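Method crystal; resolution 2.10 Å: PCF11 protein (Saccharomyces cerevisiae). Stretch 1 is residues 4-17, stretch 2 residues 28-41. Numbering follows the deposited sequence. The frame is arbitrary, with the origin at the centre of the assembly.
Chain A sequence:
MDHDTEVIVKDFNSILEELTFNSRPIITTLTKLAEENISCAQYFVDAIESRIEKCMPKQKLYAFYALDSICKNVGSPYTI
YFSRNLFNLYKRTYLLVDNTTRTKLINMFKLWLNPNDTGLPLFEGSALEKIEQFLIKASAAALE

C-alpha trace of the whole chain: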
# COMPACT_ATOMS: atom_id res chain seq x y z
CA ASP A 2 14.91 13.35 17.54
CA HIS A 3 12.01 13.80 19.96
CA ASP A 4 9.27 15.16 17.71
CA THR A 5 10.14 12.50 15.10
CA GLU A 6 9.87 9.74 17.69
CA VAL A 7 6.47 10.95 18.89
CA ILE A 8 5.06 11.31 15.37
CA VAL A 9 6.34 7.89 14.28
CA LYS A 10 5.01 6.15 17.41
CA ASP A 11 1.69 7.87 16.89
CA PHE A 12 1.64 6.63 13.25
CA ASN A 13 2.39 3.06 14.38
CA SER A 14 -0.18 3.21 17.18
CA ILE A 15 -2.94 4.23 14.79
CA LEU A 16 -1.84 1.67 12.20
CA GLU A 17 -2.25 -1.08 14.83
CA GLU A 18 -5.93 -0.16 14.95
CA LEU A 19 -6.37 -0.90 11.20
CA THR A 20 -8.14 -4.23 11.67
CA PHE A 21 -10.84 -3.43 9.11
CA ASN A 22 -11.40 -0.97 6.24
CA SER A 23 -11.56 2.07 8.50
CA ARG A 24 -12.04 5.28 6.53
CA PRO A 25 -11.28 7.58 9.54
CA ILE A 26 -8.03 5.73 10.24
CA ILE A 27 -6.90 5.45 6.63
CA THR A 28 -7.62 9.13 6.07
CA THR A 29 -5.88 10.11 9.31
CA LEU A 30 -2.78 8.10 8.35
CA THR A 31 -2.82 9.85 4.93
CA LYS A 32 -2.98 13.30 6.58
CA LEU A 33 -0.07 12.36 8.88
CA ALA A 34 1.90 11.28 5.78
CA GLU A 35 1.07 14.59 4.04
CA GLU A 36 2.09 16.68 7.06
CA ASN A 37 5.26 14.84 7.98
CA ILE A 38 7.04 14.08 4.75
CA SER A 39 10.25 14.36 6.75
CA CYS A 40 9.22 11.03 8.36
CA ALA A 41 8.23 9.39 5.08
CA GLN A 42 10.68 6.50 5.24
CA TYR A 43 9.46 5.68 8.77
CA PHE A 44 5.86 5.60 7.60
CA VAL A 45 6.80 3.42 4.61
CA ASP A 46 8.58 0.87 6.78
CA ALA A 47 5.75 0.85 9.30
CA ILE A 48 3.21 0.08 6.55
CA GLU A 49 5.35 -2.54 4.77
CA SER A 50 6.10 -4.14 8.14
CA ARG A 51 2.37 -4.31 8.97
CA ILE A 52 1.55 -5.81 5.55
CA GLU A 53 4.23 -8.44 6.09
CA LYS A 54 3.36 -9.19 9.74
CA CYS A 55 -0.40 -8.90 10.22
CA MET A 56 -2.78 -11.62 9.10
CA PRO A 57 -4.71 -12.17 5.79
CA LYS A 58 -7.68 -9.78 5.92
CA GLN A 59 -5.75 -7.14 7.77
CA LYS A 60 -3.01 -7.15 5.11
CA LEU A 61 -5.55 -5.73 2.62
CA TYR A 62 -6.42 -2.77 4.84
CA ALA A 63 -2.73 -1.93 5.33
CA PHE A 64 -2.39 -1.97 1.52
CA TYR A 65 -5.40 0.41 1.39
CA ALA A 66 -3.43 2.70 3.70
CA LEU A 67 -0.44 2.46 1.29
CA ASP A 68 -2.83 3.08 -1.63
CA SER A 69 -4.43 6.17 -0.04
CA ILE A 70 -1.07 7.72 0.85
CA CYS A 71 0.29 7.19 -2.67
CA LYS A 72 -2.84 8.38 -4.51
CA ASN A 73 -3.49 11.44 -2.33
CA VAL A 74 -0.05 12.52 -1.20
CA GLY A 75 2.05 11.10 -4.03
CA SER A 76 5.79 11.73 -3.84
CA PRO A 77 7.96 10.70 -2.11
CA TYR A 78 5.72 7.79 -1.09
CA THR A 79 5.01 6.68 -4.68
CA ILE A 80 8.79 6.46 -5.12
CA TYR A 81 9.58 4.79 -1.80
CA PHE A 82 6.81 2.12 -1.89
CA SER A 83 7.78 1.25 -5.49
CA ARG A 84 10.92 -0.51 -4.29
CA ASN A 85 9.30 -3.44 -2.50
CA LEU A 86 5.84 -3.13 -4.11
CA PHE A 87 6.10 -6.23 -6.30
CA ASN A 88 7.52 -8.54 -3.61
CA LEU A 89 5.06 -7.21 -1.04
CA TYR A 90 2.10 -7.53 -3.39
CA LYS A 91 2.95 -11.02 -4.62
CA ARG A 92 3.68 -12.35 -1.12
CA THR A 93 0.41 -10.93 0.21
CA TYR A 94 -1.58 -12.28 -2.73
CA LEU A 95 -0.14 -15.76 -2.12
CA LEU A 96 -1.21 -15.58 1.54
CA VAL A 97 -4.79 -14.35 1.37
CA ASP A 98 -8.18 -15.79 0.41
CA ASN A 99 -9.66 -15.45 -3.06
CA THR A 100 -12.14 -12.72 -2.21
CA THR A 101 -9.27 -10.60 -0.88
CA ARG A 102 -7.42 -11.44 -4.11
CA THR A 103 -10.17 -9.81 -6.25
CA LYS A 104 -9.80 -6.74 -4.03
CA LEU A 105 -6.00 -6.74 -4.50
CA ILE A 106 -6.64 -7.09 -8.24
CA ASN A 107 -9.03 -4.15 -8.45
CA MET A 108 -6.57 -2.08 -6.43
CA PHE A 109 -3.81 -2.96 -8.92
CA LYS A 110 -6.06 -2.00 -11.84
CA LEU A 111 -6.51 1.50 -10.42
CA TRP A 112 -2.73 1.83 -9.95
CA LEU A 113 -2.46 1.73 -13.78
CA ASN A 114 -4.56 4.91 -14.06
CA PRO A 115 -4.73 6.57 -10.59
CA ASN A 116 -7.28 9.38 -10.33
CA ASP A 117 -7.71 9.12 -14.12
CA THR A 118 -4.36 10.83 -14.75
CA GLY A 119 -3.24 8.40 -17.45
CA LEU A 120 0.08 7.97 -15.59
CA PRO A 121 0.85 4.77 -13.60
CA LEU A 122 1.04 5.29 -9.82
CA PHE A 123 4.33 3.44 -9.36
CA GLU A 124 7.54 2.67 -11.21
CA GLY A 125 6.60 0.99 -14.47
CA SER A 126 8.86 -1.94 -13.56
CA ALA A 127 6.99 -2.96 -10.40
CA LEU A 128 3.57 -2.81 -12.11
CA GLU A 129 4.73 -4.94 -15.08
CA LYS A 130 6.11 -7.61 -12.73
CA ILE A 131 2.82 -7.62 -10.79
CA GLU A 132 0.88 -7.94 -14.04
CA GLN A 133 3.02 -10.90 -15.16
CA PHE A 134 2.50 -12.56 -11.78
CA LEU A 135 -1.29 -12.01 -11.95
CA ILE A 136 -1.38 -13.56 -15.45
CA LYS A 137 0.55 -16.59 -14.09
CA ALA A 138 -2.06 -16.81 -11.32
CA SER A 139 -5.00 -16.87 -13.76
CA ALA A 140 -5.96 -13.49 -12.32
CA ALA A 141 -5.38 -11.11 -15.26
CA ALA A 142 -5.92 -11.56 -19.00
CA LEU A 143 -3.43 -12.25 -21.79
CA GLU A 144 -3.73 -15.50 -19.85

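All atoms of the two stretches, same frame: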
# COMPACT_ATOMS: atom_id res chain seq x y z
N ASP A 4 10.49 14.98 18.47
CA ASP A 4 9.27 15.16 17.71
C ASP A 4 9.08 13.99 16.73
O ASP A 4 7.98 13.46 16.59
CB ASP A 4 9.31 16.48 16.93
CG ASP A 4 9.22 17.70 17.84
OD1 ASP A 4 8.22 17.82 18.59
OD2 ASP A 4 10.14 18.54 17.81
N THR A 5 10.16 13.60 16.06
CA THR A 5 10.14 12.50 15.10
C THR A 5 9.64 11.22 15.75
O THR A 5 8.77 10.53 15.22
CB THR A 5 11.54 12.27 14.52
OG1 THR A 5 11.91 13.40 13.73
CG2 THR A 5 11.58 11.01 13.66
N GLU A 6 10.22 10.92 16.91
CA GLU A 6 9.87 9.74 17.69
C GLU A 6 8.38 9.71 18.02
O GLU A 6 7.70 8.71 17.82
CB GLU A 6 10.69 9.74 18.99
CG GLU A 6 10.34 8.62 19.95
CD GLU A 6 11.53 7.72 20.24
OE1 GLU A 6 12.61 8.26 20.57
OE2 GLU A 6 11.37 6.49 20.15
N VAL A 7 7.87 10.83 18.53
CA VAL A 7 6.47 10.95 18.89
C VAL A 7 5.56 10.75 17.67
O VAL A 7 4.58 10.01 17.73
CB VAL A 7 6.19 12.33 19.52
CG1 VAL A 7 4.69 12.53 19.69
CG2 VAL A 7 6.88 12.42 20.88
N ILE A 8 5.87 11.43 16.57
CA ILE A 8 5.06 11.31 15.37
C ILE A 8 5.07 9.87 14.82
O ILE A 8 4.03 9.33 14.46
CB ILE A 8 5.55 12.28 14.27
CG1 ILE A 8 5.49 13.71 14.82
CG2 ILE A 8 4.65 12.16 13.02
CD1 ILE A 8 6.17 14.75 13.93
N VAL A 9 6.24 9.25 14.78
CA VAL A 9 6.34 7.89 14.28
C VAL A 9 5.59 6.90 15.17
O VAL A 9 4.89 6.02 14.67
CB VAL A 9 7.83 7.46 14.12
CG1 VAL A 9 7.93 5.96 13.84
CG2 VAL A 9 8.47 8.24 12.98
N LYS A 10 5.71 7.06 16.49
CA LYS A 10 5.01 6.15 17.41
C LYS A 10 3.51 6.32 17.27
O LYS A 10 2.75 5.37 17.37
CB LYS A 10 5.43 6.41 18.86
CG LYS A 10 6.77 5.80 19.21
CD LYS A 10 7.12 6.05 20.67
CE LYS A 10 8.41 5.35 21.05
NZ LYS A 10 8.77 5.63 22.47
N ASP A 11 3.09 7.56 17.05
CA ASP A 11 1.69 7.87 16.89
C ASP A 11 1.19 7.22 15.59
O ASP A 11 0.07 6.68 15.55
CB ASP A 11 1.53 9.40 16.85
CG ASP A 11 0.09 9.86 16.65
OD1 ASP A 11 -0.82 9.39 17.38
OD2 ASP A 11 -0.13 10.71 15.76
N PHE A 12 2.02 7.24 14.54
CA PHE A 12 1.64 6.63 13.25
C PHE A 12 1.46 5.13 13.47
O PHE A 12 0.45 4.55 13.07
CB PHE A 12 2.74 6.86 12.18
CG PHE A 12 2.32 6.51 10.77
CD1 PHE A 12 1.65 7.43 9.96
CD2 PHE A 12 2.61 5.25 10.25
CE1 PHE A 12 1.29 7.11 8.64
CE2 PHE A 12 2.24 4.93 8.92
CZ PHE A 12 1.59 5.87 8.13
N ASN A 13 2.45 4.50 14.11
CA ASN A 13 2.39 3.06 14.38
C ASN A 13 1.18 2.68 15.22
O ASN A 13 0.49 1.70 14.95
CB ASN A 13 3.65 2.57 15.10
CG ASN A 13 4.83 2.39 14.17
OD1 ASN A 13 4.79 1.59 13.24
ND2 ASN A 13 5.91 3.11 14.43
N SER A 14 0.92 3.46 16.26
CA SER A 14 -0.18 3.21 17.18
C SER A 14 -1.53 3.19 16.45
O SER A 14 -2.38 2.33 16.70
CB SER A 14 -0.17 4.28 18.27
OG SER A 14 -1.33 4.21 19.08
N ILE A 15 -1.72 4.15 15.57
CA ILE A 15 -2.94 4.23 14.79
C ILE A 15 -3.01 3.05 13.82
O ILE A 15 -4.04 2.39 13.68
CB ILE A 15 -2.98 5.57 14.04
CG1 ILE A 15 -3.12 6.72 15.05
CG2 ILE A 15 -4.13 5.57 13.02
CD1 ILE A 15 -3.00 8.11 14.46
N LEU A 16 -1.89 2.76 13.16
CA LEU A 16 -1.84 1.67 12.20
C LEU A 16 -2.27 0.34 12.84
O LEU A 16 -2.93 -0.49 12.20
CB LEU A 16 -0.42 1.58 11.64
CG LEU A 16 -0.06 0.70 10.45
CD1 LEU A 16 -1.06 0.82 9.29
CD2 LEU A 16 1.33 1.13 10.00
N GLU A 17 -1.90 0.14 14.10
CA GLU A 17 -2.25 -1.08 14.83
C GLU A 17 -3.76 -1.22 14.97
O GLU A 17 -4.27 -2.31 15.18
CB GLU A 17 -1.63 -1.08 16.23
CG GLU A 17 -0.12 -1.16 16.24
CD GLU A 17 0.39 -2.47 15.70
OE1 GLU A 17 -0.12 -3.53 16.12
OE2 GLU A 17 1.32 -2.44 14.85
N THR A 28 -7.73 7.71 6.39
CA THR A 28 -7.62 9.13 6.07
C THR A 28 -6.69 9.85 7.04
O THR A 28 -5.93 10.73 6.64
CB THR A 28 -9.01 9.79 6.07
OG1 THR A 28 -9.73 9.34 4.91
CG2 THR A 28 -8.89 11.33 6.02
N THR A 29 -6.74 9.48 8.31
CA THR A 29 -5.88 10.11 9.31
C THR A 29 -4.42 9.75 9.05
O THR A 29 -3.54 10.60 9.17
CB THR A 29 -6.32 9.71 10.75
OG1 THR A 29 -7.63 10.26 11.00
CG2 THR A 29 -5.34 10.25 11.79
N LEU A 30 -4.15 8.50 8.67
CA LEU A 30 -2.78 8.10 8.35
C LEU A 30 -2.27 8.87 7.11
O LEU A 30 -1.09 9.21 7.02
CB LEU A 30 -2.71 6.58 8.09
CG LEU A 30 -2.88 5.64 9.29
CD1 LEU A 30 -2.98 4.17 8.80
CD2 LEU A 30 -1.68 5.82 10.26
N THR A 31 -3.17 9.13 6.16
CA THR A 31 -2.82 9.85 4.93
C THR A 31 -2.47 11.31 5.26
O THR A 31 -1.53 11.87 4.70
CB THR A 31 -4.01 9.81 3.92
OG1 THR A 31 -4.37 8.44 3.69
CG2 THR A 31 -3.64 10.48 2.58
N LYS A 32 -3.22 11.92 6.17
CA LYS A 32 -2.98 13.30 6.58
C LYS A 32 -1.64 13.38 7.33
O LYS A 32 -0.88 14.32 7.14
CB LYS A 32 -4.12 13.80 7.47
CG LYS A 32 -5.44 14.01 6.73
CD LYS A 32 -6.61 14.18 7.71
CE LYS A 32 -6.43 15.42 8.57
NZ LYS A 32 -7.59 15.63 9.46
N LEU A 33 -1.34 12.39 8.17
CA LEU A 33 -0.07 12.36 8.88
C LEU A 33 1.09 12.25 7.86
O LEU A 33 2.16 12.85 8.04
CB LEU A 33 -0.01 11.18 9.85
CG LEU A 33 -0.75 11.30 11.20
CD1 LEU A 33 -0.76 9.96 11.94
CD2 LEU A 33 -0.04 12.37 12.06
N ALA A 34 0.87 11.47 6.81
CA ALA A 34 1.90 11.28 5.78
C ALA A 34 2.11 12.58 4.98
O ALA A 34 3.22 12.90 4.59
CB ALA A 34 1.50 10.12 4.86
N GLU A 35 1.03 13.32 4.76
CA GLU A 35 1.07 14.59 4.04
C GLU A 35 1.79 15.67 4.87
O GLU A 35 2.58 16.45 4.35
CB GLU A 35 -0.38 15.04 3.76
CG GLU A 35 -0.58 16.47 3.24
CD GLU A 35 -0.47 16.59 1.72
OE1 GLU A 35 -0.83 15.63 1.02
OE2 GLU A 35 -0.04 17.64 1.22
N GLU A 36 1.52 15.68 6.16
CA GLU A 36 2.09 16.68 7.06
C GLU A 36 3.48 16.40 7.61
O GLU A 36 4.11 17.28 8.17
CB GLU A 36 1.13 16.89 8.22
CG GLU A 36 -0.15 17.59 7.84
CD GLU A 36 -1.26 17.32 8.83
OE1 GLU A 36 -0.96 17.16 10.04
OE2 GLU A 36 -2.43 17.28 8.41
N ASN A 37 3.96 15.18 7.44
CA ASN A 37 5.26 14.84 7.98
C ASN A 37 6.14 14.13 6.98
O ASN A 37 6.74 13.10 7.29
CB ASN A 37 5.06 13.97 9.23
CG ASN A 37 4.24 14.69 10.29
OD1 ASN A 37 4.78 15.44 11.10
ND2 ASN A 37 2.92 14.47 10.28
N ILE A 38 6.23 14.68 5.78
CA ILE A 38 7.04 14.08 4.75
C ILE A 38 8.46 13.81 5.24
O ILE A 38 9.13 12.90 4.76
CB ILE A 38 7.06 14.94 3.48
CG1 ILE A 38 5.71 14.78 2.76
CG2 ILE A 38 8.24 14.54 2.58
CD1 ILE A 38 5.60 15.55 1.43
N SER A 39 8.91 14.58 6.22
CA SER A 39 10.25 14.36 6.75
C SER A 39 10.37 12.98 7.40
O SER A 39 11.48 12.46 7.58
CB SER A 39 10.60 15.47 7.76
OG SER A 39 9.47 15.81 8.56
N CYS A 40 9.23 12.37 7.74
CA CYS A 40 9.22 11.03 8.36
C CYS A 40 8.77 9.95 7.39
O CYS A 40 8.50 8.82 7.79
CB CYS A 40 8.25 10.99 9.56
SG CYS A 40 8.66 12.06 10.95
N ALA A 41 8.68 10.31 6.11
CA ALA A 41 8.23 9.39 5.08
C ALA A 41 8.81 7.97 5.14
O ALA A 41 8.07 6.99 5.14
CB ALA A 41 8.48 10.00 3.70

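What holds the two helices together? They run nearly antiparallel, at 162°, with axes 10.4 Å apart at closest approach, and no hydrogen bond crosses between them. The contact between the two stretches is mainly apolar packing and buries 552 Å², both sides summed. Its register pairs Phe12 with Leu30 near one end and Thr5 with Cys40 near the other.

How does Leu30 reach its partners? Its CA-to-CB bond points sideways, but chi1 m and chi2 t bring the end of the side chain nearer to the other helix. CD2 then lies over one face of the Phe12 ring, 3.7 Å from the ring centroid and 16° off its normal, a CH-pi contact. The ring is in position because Phe12 takes chi1 t, which swings it inward from a sideways CB. Leu30 CD2 also meets Ile15 CG2 at 3.7 Å, while Leu30 CD1 packs on Leu16 CD1 at 3.9 Å.

Why do Ile15 and Leu33 suit their places? Both point toward the opposing stretch, and both adopt chi1 m with chi2 t, an extended form that carries a methyl across the gap: Ile15 CD1 lies 3.8 Å from Leu33 CD1. That same Leu33 CD1 sits 4.0 Å from Phe12 CD1 and 3.9 Å from Asp11 OD2, so one methyl meets three neighbours.

What closes the contact beyond the second helix? Asn37, the first residue to leave helical phi/psi, turns its side chain back with chi1 m, and ND2 donates a hydrogen bond to Leu33 O at 2.9 Å. This leaves Asn37 OD1 3.2 Å from Ile8 CD1, a contact of a polar atom with a methyl. Farther on, buried Cys40 points toward the first helix; its compact, weakly polar SG suits the apolar surroundings, 4.1 Å from Thr5 CG2 and 4.3 Å from Val9 CG2.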